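Local coordinates for protein involved in catabolism of external DNA (Legionella pneumophila subsp. pneumophila, PDB 2OO3) that probably methylates a single adenine of 23S ribosomal RNA at N6, using S-adenosyl-L-methionine as methyl donor, at residues Thr24-Tyr29 / Arg160-Ile165; Arg46-Leu51 / Leu130-Phe135; Pro68-Arg73 / Glu82-Ile87; Val196-Pro199 / Trp205-Gln208. One frame throughout, in Å; residues are numbered along the deposited sequence.

Contact 1 of 4, residues Thr24-Tyr29 / Arg160-Ile165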
loop_
_atom_site.group_PDB
_atom_site.type_symbol
_atom_site.label_atom_id
_atom_site.label_comp_id
_atom_site.label_asym_id
_atom_site.label_seq_id
_atom_site.Cartn_x
_atom_site.Cartn_y
_atom_site.Cartn_z
ATOM N N THR A 24 4.160 -4.168 4.023
ATOM C CA THR A 24 5.184 -5.035 4.618
ATOM C C THR A 24 4.589 -6.110 5.529
ATOM O O THR A 24 5.094 -7.241 5.556
ATOM C CB THR A 24 6.341 -4.278 5.334
ATOM O OG1 THR A 24 5.891 -3.708 6.572
ATOM C CG2 THR A 24 6.975 -3.184 4.424
ATOM N N ARG A 25 3.508 -5.774 6.242
ATOM C CA ARG A 25 2.898 -6.721 7.200
ATOM C C ARG A 25 2.160 -7.790 6.401
ATOM O O ARG A 25 2.208 -8.988 6.741
ATOM C CB ARG A 25 1.943 -5.989 8.164
ATOM C CG ARG A 25 2.651 -4.898 8.998
ATOM C CD ARG A 25 3.222 -5.394 10.337
ATOM N NE ARG A 25 3.682 -6.783 10.410
ATOM C CZ ARG A 25 4.960 -7.172 10.419
ATOM N NH1 ARG A 25 5.953 -6.317 10.300
ATOM N NH2 ARG A 25 5.247 -8.443 10.515
ATOM N N LEU A 26 1.538 -7.376 5.289
ATOM C CA LEU A 26 0.827 -8.332 4.430
ATOM C C LEU A 26 1.809 -9.312 3.797
ATOM O O LEU A 26 1.547 -10.509 3.771
ATOM C CB LEU A 26 -0.006 -7.607 3.350
ATOM C CG LEU A 26 -1.161 -6.754 3.935
ATOM C CD1 LEU A 26 -1.808 -5.994 2.805
ATOM C CD2 LEU A 26 -2.214 -7.664 4.668
ATOM N N LEU A 27 2.943 -8.798 3.324
ATOM C CA LEU A 27 3.994 -9.619 2.697
ATOM C C LEU A 27 4.623 -10.590 3.694
ATOM O O LEU A 27 4.791 -11.770 3.390
ATOM C CB LEU A 27 5.071 -8.739 2.067
ATOM C CG LEU A 27 4.607 -7.951 0.810
ATOM C CD1 LEU A 27 5.685 -6.947 0.480
ATOM C CD2 LEU A 27 4.332 -8.832 -0.383
ATOM N N ALA A 28 4.910 -10.086 4.898
ATOM C CA ALA A 28 5.434 -10.891 5.997
ATOM C C ALA A 28 4.504 -12.043 6.339
ATOM O O ALA A 28 4.985 -13.142 6.648
ATOM C CB ALA A 28 5.692 -10.037 7.238
ATOM N N TYR A 29 3.186 -11.821 6.275
ATOM C CA TYR A 29 2.250 -12.905 6.615
ATOM C C TYR A 29 2.191 -13.944 5.529
ATOM O O TYR A 29 2.279 -15.163 5.793
ATOM C CB TYR A 29 0.832 -12.388 6.794
ATOM C CG TYR A 29 -0.164 -13.504 7.089
ATOM C CD1 TYR A 29 -0.258 -14.048 8.374
ATOM C CD2 TYR A 29 -1.022 -14.009 6.088
ATOM C CE1 TYR A 29 -1.189 -15.054 8.670
ATOM C CE2 TYR A 29 -1.956 -15.017 6.366
ATOM C CZ TYR A 29 -2.043 -15.520 7.668
ATOM O OH TYR A 29 -2.963 -16.521 7.984
ATOM N N ARG A 160 -2.841 -18.215 -5.377
ATOM C CA ARG A 160 -2.583 -17.463 -4.157
ATOM C C ARG A 160 -2.154 -16.115 -4.678
ATOM O O ARG A 160 -1.237 -16.046 -5.506
ATOM C CB ARG A 160 -1.366 -18.025 -3.428
ATOM C CG ARG A 160 -1.523 -19.349 -2.753
ATOM C CD ARG A 160 -0.351 -19.543 -1.778
ATOM N NE ARG A 160 -0.460 -18.657 -0.617
ATOM C CZ ARG A 160 0.563 -18.056 0.003
ATOM N NH1 ARG A 160 1.823 -18.202 -0.431
ATOM N NH2 ARG A 160 0.324 -17.302 1.075
ATOM N N GLY A 161 -2.760 -15.042 -4.180
ATOM C CA GLY A 161 -2.441 -13.702 -4.699
ATOM C C GLY A 161 -2.567 -12.598 -3.675
ATOM O O GLY A 161 -3.479 -12.615 -2.837
ATOM N N LEU A 162 -1.632 -11.643 -3.750
ATOM C CA LEU A 162 -1.770 -10.336 -3.104
ATOM C C LEU A 162 -1.915 -9.258 -4.201
ATOM O O LEU A 162 -1.057 -9.107 -5.087
ATOM C CB LEU A 162 -0.572 -10.071 -2.202
ATOM C CG LEU A 162 -0.461 -8.635 -1.662
ATOM C CD1 LEU A 162 -1.749 -8.222 -0.929
ATOM C CD2 LEU A 162 0.789 -8.514 -0.776
ATOM N N ILE A 163 -3.040 -8.547 -4.179
ATOM C CA ILE A 163 -3.325 -7.539 -5.190
ATOM C C ILE A 163 -3.286 -6.198 -4.449
ATOM O O ILE A 163 -4.099 -5.946 -3.567
ATOM C CB ILE A 163 -4.690 -7.796 -5.881
ATOM C CG1 ILE A 163 -4.725 -9.192 -6.573
ATOM C CG2 ILE A 163 -4.919 -6.774 -6.968
ATOM C CD1 ILE A 163 -5.394 -10.311 -5.719
ATOM N N PHE A 164 -2.300 -5.383 -4.780
ATOM C CA PHE A 164 -2.027 -4.137 -4.067
ATOM C C PHE A 164 -2.343 -3.003 -5.004
ATOM O O PHE A 164 -1.686 -2.830 -6.021
ATOM C CB PHE A 164 -0.546 -4.068 -3.608
ATOM C CG PHE A 164 -0.235 -2.910 -2.697
ATOM C CD1 PHE A 164 -0.666 -2.907 -1.344
ATOM C CD2 PHE A 164 0.508 -1.841 -3.163
ATOM C CE1 PHE A 164 -0.362 -1.817 -0.497
ATOM C CE2 PHE A 164 0.806 -0.740 -2.325
ATOM C CZ PHE A 164 0.377 -0.733 -0.997
ATOM N N ILE A 165 -3.384 -2.249 -4.645
ATOM C CA ILE A 165 -3.965 -1.223 -5.509
ATOM C C ILE A 165 -3.776 0.168 -4.936
ATOM O O ILE A 165 -4.360 0.504 -3.898
ATOM C CB ILE A 165 -5.473 -1.527 -5.710
ATOM C CG1 ILE A 165 -5.626 -2.951 -6.279
ATOM C CG2 ILE A 165 -6.089 -0.504 -6.652
ATOM C CD1 ILE A 165 -6.997 -3.553 -6.167
#
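L162 meets L26 and L27 almost entirely through one methyl group, in a purely apolar contact between the helix 14-30 and the strand 161-165. Its CD2 sits 3.6 Å from CD2 of L27, the closest approach of the two segments. The same methyl is 4.3 Å from CB of L26, a looser touch nearer the helix backbone. With CG of L162 anti to the backbone N (chi1 169°), the isobutyl group stands out from the strand and pushes CD2 at the helix. The L27 side chain crosses it at about a right angle, so one methyl end meets another without the chains lying alongside. The backbones stay well apart, the CA atoms of L27 and L162 being 8.2 Å from each other.

Polar chemistry lies at the border. R160, just ahead of the strand, sends its guanidinium back to backbone oxygens, NH1 to K35 O and NH2 to L30 O, and so ties the start of the strand to the end of the helix and the turn after it.

Helix 14-30 lies across one face of the central sheet, where L23 and L30 also cover L162, and helix 102-109 flanks it through F105 and Q109. Strand 161-165 runs between strands 38-41 and 193-200 and leads directly to D166, the predicted proton acceptor of this Rossmann-like methyltransferase.

Contact 2 of 4, residues Arg46-Leu51 / Leu130-Phe135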
loop_
_atom_site.group_PDB
_atom_site.type_symbol
_atom_site.label_atom_id
_atom_site.label_comp_id
_atom_site.label_asym_id
_atom_site.label_seq_id
_atom_site.Cartn_x
_atom_site.Cartn_y
_atom_site.Cartn_z
ATOM N N ARG A 46 7.262 4.735 -10.362
ATOM C CA ARG A 46 8.624 4.565 -10.870
ATOM C C ARG A 46 9.469 3.657 -9.981
ATOM O O ARG A 46 10.573 3.270 -10.367
ATOM C CB ARG A 46 9.292 5.919 -11.071
ATOM C CG ARG A 46 9.435 6.709 -9.809
ATOM C CD ARG A 46 10.226 7.997 -10.029
ATOM N NE ARG A 46 9.628 8.872 -11.037
ATOM C CZ ARG A 46 10.266 9.898 -11.603
ATOM N NH1 ARG A 46 11.530 10.173 -11.258
ATOM N NH2 ARG A 46 9.651 10.643 -12.514
ATOM N N GLY A 47 8.968 3.303 -8.802
ATOM C CA GLY A 47 9.618 2.250 -7.978
ATOM C C GLY A 47 10.594 2.728 -6.898
ATOM O O GLY A 47 10.713 2.105 -5.877
ATOM N N ILE A 48 11.350 3.781 -7.174
ATOM C CA ILE A 48 12.255 4.412 -6.211
ATOM C C ILE A 48 12.142 5.933 -6.411
ATOM O O ILE A 48 11.871 6.406 -7.520
ATOM C CB ILE A 48 13.759 3.931 -6.333
ATOM C CG1 ILE A 48 14.398 4.396 -7.657
ATOM C CG2 ILE A 48 13.873 2.395 -6.208
ATOM C CD1 ILE A 48 15.894 3.926 -7.881
ATOM N N TYR A 49 12.326 6.682 -5.332
ATOM C CA TYR A 49 12.094 8.139 -5.325
ATOM C C TYR A 49 13.294 8.843 -4.751
ATOM O O TYR A 49 13.718 8.553 -3.617
ATOM C CB TYR A 49 10.798 8.478 -4.537
ATOM C CG TYR A 49 9.630 7.802 -5.216
ATOM C CD1 TYR A 49 8.944 8.440 -6.261
ATOM C CD2 TYR A 49 9.269 6.500 -4.894
ATOM C CE1 TYR A 49 7.917 7.823 -6.935
ATOM C CE2 TYR A 49 8.234 5.860 -5.570
ATOM C CZ TYR A 49 7.568 6.540 -6.599
ATOM O OH TYR A 49 6.561 5.924 -7.298
ATOM N N ASP A 50 13.872 9.731 -5.566
ATOM C CA ASP A 50 14.987 10.559 -5.182
ATOM C C ASP A 50 14.407 11.749 -4.454
ATOM O O ASP A 50 13.689 12.554 -5.047
ATOM C CB ASP A 50 15.722 11.011 -6.440
ATOM C CG ASP A 50 16.952 11.900 -6.149
ATOM O OD1 ASP A 50 17.198 12.316 -4.995
ATOM O OD2 ASP A 50 17.678 12.188 -7.131
ATOM N N LEU A 51 14.695 11.836 -3.158
ATOM C CA LEU A 51 14.198 12.895 -2.312
ATOM C C LEU A 51 14.995 14.207 -2.463
ATOM O O LEU A 51 14.607 15.239 -1.917
ATOM C CB LEU A 51 14.249 12.441 -0.853
ATOM C CG LEU A 51 13.422 11.208 -0.477
ATOM C CD1 LEU A 51 13.631 10.991 1.002
ATOM C CD2 LEU A 51 11.896 11.342 -0.828
ATOM N N LEU A 130 11.569 0.104 -15.109
ATOM C CA LEU A 130 12.394 -0.904 -15.789
ATOM C C LEU A 130 13.802 -1.002 -15.211
ATOM O O LEU A 130 14.512 -1.971 -15.494
ATOM C CB LEU A 130 12.500 -0.602 -17.309
ATOM C CG LEU A 130 11.221 -0.751 -18.117
ATOM C CD1 LEU A 130 11.423 -0.247 -19.559
ATOM C CD2 LEU A 130 10.728 -2.217 -18.100
ATOM N N LYS A 131 14.211 -0.004 -14.423
ATOM C CA LYS A 131 15.546 0.033 -13.829
ATOM C C LYS A 131 15.631 -0.545 -12.391
ATOM O O LYS A 131 16.692 -0.596 -11.816
ATOM C CB LYS A 131 16.038 1.484 -13.806
ATOM C CG LYS A 131 16.089 2.186 -15.206
ATOM C CD LYS A 131 17.132 1.485 -16.046
ATOM C CE LYS A 131 17.842 2.382 -17.098
ATOM N NZ LYS A 131 18.931 1.567 -17.813
ATOM N N LEU A 132 14.512 -0.929 -11.799
ATOM C CA LEU A 132 14.532 -1.545 -10.451
ATOM C C LEU A 132 15.313 -2.840 -10.424
ATOM O O LEU A 132 15.145 -3.655 -11.345
ATOM C CB LEU A 132 13.114 -1.845 -9.990
ATOM C CG LEU A 132 12.337 -0.648 -9.403
ATOM C CD1 LEU A 132 12.189 -0.908 -7.924
ATOM C CD2 LEU A 132 12.927 0.790 -9.707
ATOM N N PRO A 133 16.158 -3.042 -9.373
ATOM C CA PRO A 133 16.840 -4.339 -9.261
ATOM C C PRO A 133 15.802 -5.455 -9.017
ATOM O O PRO A 133 14.766 -5.206 -8.364
ATOM C CB PRO A 133 17.745 -4.180 -8.005
ATOM C CG PRO A 133 17.122 -3.075 -7.198
ATOM C CD PRO A 133 16.508 -2.136 -8.253
ATOM N N HIS A 134 16.066 -6.651 -9.541
ATOM C CA HIS A 134 15.182 -7.802 -9.313
ATOM C C HIS A 134 15.779 -8.739 -8.287
ATOM O O HIS A 134 15.087 -9.607 -7.785
ATOM C CB HIS A 134 14.906 -8.584 -10.622
ATOM C CG HIS A 134 14.190 -7.772 -11.662
ATOM N ND1 HIS A 134 13.993 -8.208 -12.960
ATOM C CD2 HIS A 134 13.644 -6.531 -11.591
ATOM C CE1 HIS A 134 13.321 -7.282 -13.627
ATOM N NE2 HIS A 134 13.118 -6.248 -12.825
ATOM N N PHE A 135 17.052 -8.559 -7.958
ATOM C CA PHE A 135 17.771 -9.571 -7.144
ATOM C C PHE A 135 17.544 -10.956 -7.770
ATOM O O PHE A 135 17.678 -11.102 -8.987
ATOM C CB PHE A 135 17.324 -9.499 -5.687
ATOM C CG PHE A 135 17.444 -8.121 -5.087
ATOM C CD1 PHE A 135 18.661 -7.457 -5.061
ATOM C CD2 PHE A 135 16.344 -7.473 -4.598
ATOM C CE1 PHE A 135 18.752 -6.144 -4.537
ATOM C CE2 PHE A 135 16.444 -6.182 -4.060
ATOM C CZ PHE A 135 17.631 -5.524 -4.045
#
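The backbone turns at G47 with a positive phi (95°), and this brings its CA to 6.7 Å from CA of L132 just before strand 48-50 begins. Because the glycine carries no side chain, the leucine can lie directly against the main chain: L132 CD1 comes to 4.1 Å from G47 CA and 3.9 Å from G47 O. The other methyl, CD2, rests 3.5 Å from the carbonyl oxygen of R46. L132 thus straddles the turn, one branch on each peptide, with a chi2 of -110° that lies away from the usual staggered positions.

I48 covers the leucine from the strand side. Its CG1 occupies the place between backbone N and carbonyl carbon (chi1 67°), which leaves CG2 as the branch that faces both leucine methyls, 4.0 Å from L132 CD2 and 4.1 Å from L132 CD1. The isoleucine and leucine lie alongside, running opposite ways. R46 adds only its backbone here; its side chain leads away to a salt bridge with E125 and a cation-pi contact with F128.

Strand 48-50 pairs antiparallel with strand 98-100, and G47 itself is bonded through its backbone to G101. The L132 segment links helix 123-129 to strand 139-142, an outer strand of the main sheet. Y104 of helix 102-109 touches both segments, at I48, L132 and P133.

Contact 3 of 4, residues Pro68-Arg73 / Glu82-Ile87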
loop_
_atom_site.group_PDB
_atom_site.type_symbol
_atom_site.label_atom_id
_atom_site.label_comp_id
_atom_site.label_asym_id
_atom_site.label_seq_id
_atom_site.Cartn_x
_atom_site.Cartn_y
_atom_site.Cartn_z
ATOM N N PRO A 68 10.228 11.807 10.429
ATOM C CA PRO A 68 10.174 11.626 11.907
ATOM C C PRO A 68 10.254 10.157 12.343
ATOM O O PRO A 68 10.813 9.837 13.401
ATOM C CB PRO A 68 8.794 12.202 12.295
ATOM C CG PRO A 68 8.405 13.109 11.130
ATOM C CD PRO A 68 9.014 12.465 9.905
ATOM N N VAL A 69 9.707 9.275 11.513
ATOM C CA VAL A 69 9.662 7.852 11.810
ATOM C C VAL A 69 11.086 7.317 11.673
ATOM O O VAL A 69 11.588 6.591 12.572
ATOM C CB VAL A 69 8.631 7.108 10.867
ATOM C CG1 VAL A 69 8.724 5.607 11.014
ATOM C CG2 VAL A 69 7.209 7.542 11.179
ATOM N N TRP A 70 11.739 7.697 10.572
ATOM C CA TRP A 70 13.100 7.286 10.286
ATOM C C TRP A 70 14.094 7.790 11.328
ATOM O O TRP A 70 14.938 7.029 11.808
ATOM C CB TRP A 70 13.542 7.805 8.918
ATOM C CG TRP A 70 15.030 7.583 8.583
ATOM C CD1 TRP A 70 16.010 8.551 8.519
ATOM C CD2 TRP A 70 15.681 6.333 8.239
ATOM N NE1 TRP A 70 17.216 7.978 8.172
ATOM C CE2 TRP A 70 17.047 6.626 7.997
ATOM C CE3 TRP A 70 15.239 4.997 8.125
ATOM C CZ2 TRP A 70 17.977 5.641 7.611
ATOM C CZ3 TRP A 70 16.170 4.006 7.757
ATOM C CH2 TRP A 70 17.527 4.344 7.508
ATOM N N LEU A 71 14.001 9.072 11.656
ATOM C CA LEU A 71 14.897 9.648 12.650
ATOM C C LEU A 71 14.792 8.931 13.995
ATOM O O LEU A 71 15.802 8.775 14.687
ATOM C CB LEU A 71 14.620 11.147 12.819
ATOM C CG LEU A 71 15.085 11.990 11.628
ATOM C CD1 LEU A 71 14.712 13.435 11.812
ATOM C CD2 LEU A 71 16.580 11.854 11.382
ATOM N N ASP A 72 13.584 8.500 14.357
ATOM C CA ASP A 72 13.355 7.812 15.631
ATOM C C ASP A 72 13.345 6.298 15.527
ATOM O O ASP A 72 12.767 5.625 16.391
ATOM C CB ASP A 72 12.030 8.258 16.253
ATOM C CG ASP A 72 12.034 8.149 17.769
ATOM O OD1 ASP A 72 13.127 8.288 18.364
ATOM O OD2 ASP A 72 10.952 7.930 18.356
ATOM N N ARG A 73 13.991 5.754 14.498
ATOM C CA ARG A 73 13.811 4.345 14.159
ATOM C C ARG A 73 14.214 3.359 15.279
ATOM O O ARG A 73 13.647 2.262 15.378
ATOM C CB ARG A 73 14.516 4.001 12.844
ATOM C CG ARG A 73 16.013 4.132 12.859
ATOM C CD ARG A 73 16.560 4.125 11.430
ATOM N NE ARG A 73 18.000 4.371 11.372
ATOM C CZ ARG A 73 18.572 5.572 11.352
ATOM N NH1 ARG A 73 17.841 6.678 11.412
ATOM N NH2 ARG A 73 19.897 5.673 11.286
ATOM N N GLU A 82 10.579 -4.581 9.202
ATOM C CA GLU A 82 10.753 -4.913 7.761
ATOM C C GLU A 82 10.737 -3.624 6.954
ATOM O O GLU A 82 11.542 -3.426 6.044
ATOM C CB GLU A 82 9.648 -5.853 7.280
ATOM C CG GLU A 82 9.761 -7.305 7.836
ATOM C CD GLU A 82 9.018 -7.527 9.195
ATOM O OE1 GLU A 82 8.757 -6.572 9.971
ATOM O OE2 GLU A 82 8.691 -8.700 9.482
ATOM N N TYR A 83 9.837 -2.724 7.335
ATOM C CA TYR A 83 9.720 -1.423 6.673
ATOM C C TYR A 83 11.019 -0.635 6.761
ATOM O O TYR A 83 11.547 -0.176 5.754
ATOM C CB TYR A 83 8.575 -0.622 7.330
ATOM C CG TYR A 83 8.330 0.778 6.763
ATOM C CD1 TYR A 83 7.892 0.957 5.433
ATOM C CD2 TYR A 83 8.483 1.899 7.560
ATOM C CE1 TYR A 83 7.650 2.228 4.912
ATOM C CE2 TYR A 83 8.248 3.183 7.048
ATOM C CZ TYR A 83 7.807 3.340 5.734
ATOM O OH TYR A 83 7.562 4.612 5.231
ATOM N N ILE A 84 11.500 -0.431 7.978
ATOM C CA ILE A 84 12.755 0.254 8.204
ATOM C C ILE A 84 13.939 -0.388 7.484
ATOM O O ILE A 84 14.797 0.316 6.967
ATOM C CB ILE A 84 13.039 0.423 9.750
ATOM C CG1 ILE A 84 11.971 1.350 10.396
ATOM C CG2 ILE A 84 14.447 1.016 10.026
ATOM C CD1 ILE A 84 11.933 2.802 9.841
ATOM N N SER A 85 14.024 -1.716 7.493
ATOM C CA SER A 85 15.199 -2.382 6.909
ATOM C C SER A 85 15.290 -2.070 5.421
ATOM O O SER A 85 16.385 -1.895 4.909
ATOM C CB SER A 85 15.192 -3.900 7.116
ATOM O OG SER A 85 14.221 -4.481 6.286
ATOM N N VAL A 86 14.148 -1.982 4.734
ATOM C CA VAL A 86 14.179 -1.642 3.297
ATOM C C VAL A 86 14.655 -0.191 3.051
ATOM O O VAL A 86 15.420 0.092 2.098
ATOM C CB VAL A 86 12.805 -1.911 2.617
ATOM C CG1 VAL A 86 12.802 -1.467 1.161
ATOM C CG2 VAL A 86 12.457 -3.377 2.705
ATOM N N ILE A 87 14.189 0.731 3.890
ATOM C CA ILE A 87 14.596 2.130 3.787
ATOM C C ILE A 87 16.102 2.259 4.095
ATOM O O ILE A 87 16.822 3.044 3.456
ATOM C CB ILE A 87 13.752 3.007 4.723
ATOM C CG1 ILE A 87 12.290 3.004 4.237
ATOM C CG2 ILE A 87 14.234 4.482 4.753
ATOM C CD1 ILE A 87 11.402 3.240 5.303
#
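W70 and I87 make the tightest part of this helix-helix packing, in which helix 66-71 and helix 81-90 come together across a short connection. Both belong to a stretch consistent with the helical subdomain inserted into the Rossmann-like fold of RlmJ enzymes. The indole extends from helix 66-71 with CG anti to the backbone N (chi1 173°) and brings its six-membered ring over to the second helix. There I87 CG2 reaches it obliquely, 3.6 Å from W70 CE3 and equally close to CZ3. One turn earlier, the carbonyl oxygen of I84 lies at the indole edge, near the ring plane and 4.0 Å from W70 CZ3. W70 NE1 is hydrogen-bonded to S94 O, which restricts the rotation of the ring. The I84 side chain is packed in as well, between W70 and R73: its CG2 lies 4.0 Å from R73 CD, and both CG2 and CD1 are 4.1 Å from R73 CB.

Looser is the touch of I84 CD1 on V69 CG1, at 4.4 Å. On the solvent side S85 points off the contact and gives its hydroxyl to E82 O. R73 is partly exposed; a chi1 of 64° turns its side chain back towards W70, and from CG to NE it then runs extended, with W70 CZ2 3.8 Å above the centre of the guanidinium.

There R73 NH1 bonds to W70 O, at 3.0 Å with an N-H...O angle of 163°. R73 N also donates to this oxygen, and the two donors reach it from opposite faces of its carbonyl plane.

Contact 4 of 4, residues Val196-Pro199 / Trp205-Gln208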
loop_
_atom_site.group_PDB
_atom_site.type_symbol
_atom_site.label_atom_id
_atom_site.label_comp_id
_atom_site.label_asym_id
_atom_site.label_seq_id
_atom_site.Cartn_x
_atom_site.Cartn_y
_atom_site.Cartn_z
ATOM N N VAL A 196 -6.540 -2.073 -1.079
ATOM C CA VAL A 196 -6.650 -0.823 -1.855
ATOM C C VAL A 196 -6.494 0.382 -0.913
ATOM O O VAL A 196 -7.137 0.440 0.147
ATOM C CB VAL A 196 -7.969 -0.765 -2.671
ATOM C CG1 VAL A 196 -9.191 -0.907 -1.771
ATOM C CG2 VAL A 196 -8.067 0.521 -3.550
ATOM N N TRP A 197 -5.598 1.292 -1.295
ATOM C CA TRP A 197 -5.378 2.552 -0.598
ATOM C C TRP A 197 -6.397 3.572 -1.120
ATOM O O TRP A 197 -6.689 3.612 -2.340
ATOM C CB TRP A 197 -3.938 3.056 -0.875
ATOM C CG TRP A 197 -3.666 4.394 -0.218
ATOM C CD1 TRP A 197 -3.329 4.621 1.111
ATOM C CD2 TRP A 197 -3.810 5.682 -0.829
ATOM N NE1 TRP A 197 -3.238 5.980 1.338
ATOM C CE2 TRP A 197 -3.519 6.651 0.165
ATOM C CE3 TRP A 197 -4.188 6.110 -2.115
ATOM C CZ2 TRP A 197 -3.587 8.022 -0.091
ATOM C CZ3 TRP A 197 -4.212 7.473 -2.385
ATOM C CH2 TRP A 197 -3.897 8.418 -1.379
ATOM N N TYR A 198 -6.870 4.459 -0.235
ATOM C CA TYR A 198 -7.734 5.567 -0.654
ATOM C C TYR A 198 -7.456 6.806 0.196
ATOM O O TYR A 198 -7.040 6.675 1.366
ATOM C CB TYR A 198 -9.207 5.156 -0.540
ATOM C CG TYR A 198 -9.646 4.794 0.863
ATOM C CD1 TYR A 198 -10.157 5.760 1.727
ATOM C CD2 TYR A 198 -9.568 3.466 1.324
ATOM C CE1 TYR A 198 -10.578 5.422 3.030
ATOM C CE2 TYR A 198 -9.984 3.122 2.589
ATOM C CZ TYR A 198 -10.481 4.100 3.442
ATOM O OH TYR A 198 -10.880 3.733 4.699
ATOM N N PRO A 199 -7.650 8.009 -0.381
ATOM C CA PRO A 199 -7.497 9.234 0.373
ATOM C C PRO A 199 -8.792 9.697 1.016
ATOM O O PRO A 199 -9.879 9.247 0.648
ATOM C CB PRO A 199 -7.098 10.257 -0.708
ATOM C CG PRO A 199 -7.792 9.784 -1.950
ATOM C CD PRO A 199 -7.958 8.277 -1.804
ATOM N N TRP A 205 -17.116 11.736 -1.353
ATOM C CA TRP A 205 -16.585 10.858 -2.378
ATOM C C TRP A 205 -16.034 9.598 -1.728
ATOM O O TRP A 205 -16.289 8.514 -2.198
ATOM C CB TRP A 205 -15.467 11.546 -3.149
ATOM C CG TRP A 205 -15.900 12.721 -4.014
ATOM C CD1 TRP A 205 -17.188 13.187 -4.221
ATOM C CD2 TRP A 205 -15.049 13.538 -4.812
ATOM N NE1 TRP A 205 -17.167 14.249 -5.108
ATOM C CE2 TRP A 205 -15.870 14.488 -5.472
ATOM C CE3 TRP A 205 -13.663 13.551 -5.054
ATOM C CZ2 TRP A 205 -15.352 15.439 -6.336
ATOM C CZ3 TRP A 205 -13.149 14.498 -5.921
ATOM C CH2 TRP A 205 -14.002 15.432 -6.557
ATOM N N THR A 206 -15.249 9.765 -0.671
ATOM C CA THR A 206 -14.722 8.617 0.076
ATOM C C THR A 206 -15.835 7.692 0.629
ATOM O O THR A 206 -15.742 6.468 0.517
ATOM C CB THR A 206 -13.740 9.079 1.171
ATOM O OG1 THR A 206 -12.622 9.737 0.541
ATOM C CG2 THR A 206 -13.243 7.880 1.957
ATOM N N GLU A 207 -16.915 8.274 1.163
ATOM C CA GLU A 207 -18.013 7.471 1.683
ATOM C C GLU A 207 -18.728 6.680 0.572
ATOM O O GLU A 207 -19.212 5.561 0.812
ATOM C CB GLU A 207 -19.024 8.334 2.457
ATOM C CG GLU A 207 -18.532 8.842 3.843
ATOM C CD GLU A 207 -18.192 7.689 4.814
ATOM O OE1 GLU A 207 -18.800 6.613 4.725
ATOM O OE2 GLU A 207 -17.288 7.834 5.647
ATOM N N GLN A 208 -18.811 7.259 -0.633
ATOM C CA GLN A 208 -19.420 6.544 -1.766
ATOM C C GLN A 208 -18.544 5.381 -2.237
ATOM O O GLN A 208 -19.042 4.297 -2.590
ATOM C CB GLN A 208 -19.723 7.498 -2.915
ATOM C CG GLN A 208 -20.925 8.455 -2.591
ATOM C CD GLN A 208 -20.987 9.616 -3.561
ATOM O OE1 GLN A 208 -21.467 9.456 -4.680
ATOM N NE2 GLN A 208 -20.484 10.791 -3.145
#
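T206 has OG1 beside its backbone N and CG2 anti to it (chi1 -62°), which turns both branches of the side chain to the strand, one to P199 and the other to Y198. On the strand, a chi1 of 61° sets the Y198 ring between its own backbone N and carbonyl carbon and aims it at the helix.

The polar branch makes the hydrogen bond of the contact: T206 OG1 donates to P199 O at 2.8 Å. The donor lies in the carbonyl plane on a lone pair, with a C=O...donor angle of 145°, so the strand carbonyl is gripped in good geometry by a buried helix hydroxyl. The methyl branch takes the tyrosine. T206 CG2 reaches the ring obliquely, at 3.8 Å from both Y198 CD1 and Y198 CE1. F209, one turn on in the helix, meets the same ring, while the Y198 hydroxyl is hydrogen-bonded to E224. Y175 of helix 174-188 closes in on P199 and T206 together.

This is a beta-alpha connection of the Rossmann-like methyltransferase fold, where strand 193-200 turns over into helix 203-216. Y169, which packs on Y198 and P199, closes the Asp-Pro-Ser-Tyr sequence begun by D166, probably a form of the (D/N)PP(Y/F) signature of N6-adenine methyltransferases.

Overall arrangement
Contacts 1 and 4 both hang helices on the main sheet, from neighbouring strands: I165 O probably bonds to W197 N between them. Contact 1, nearest the chain's centre, is purely apolar; contact 4, farther out, adds a hydrogen bond to its packing. Contacts 2 and 3 lie farther still from the centre, in the part of the chain enclosed by contact 1, and do not touch each other. Contact 3 is buried, its hydrogen bonds lying within each segment, and joins contact 1 through the R25-E82 salt bridge. Contact 2 is partly buried, a leucine against backbone at a glycine turn, and lies across the chain's centre from contact 4.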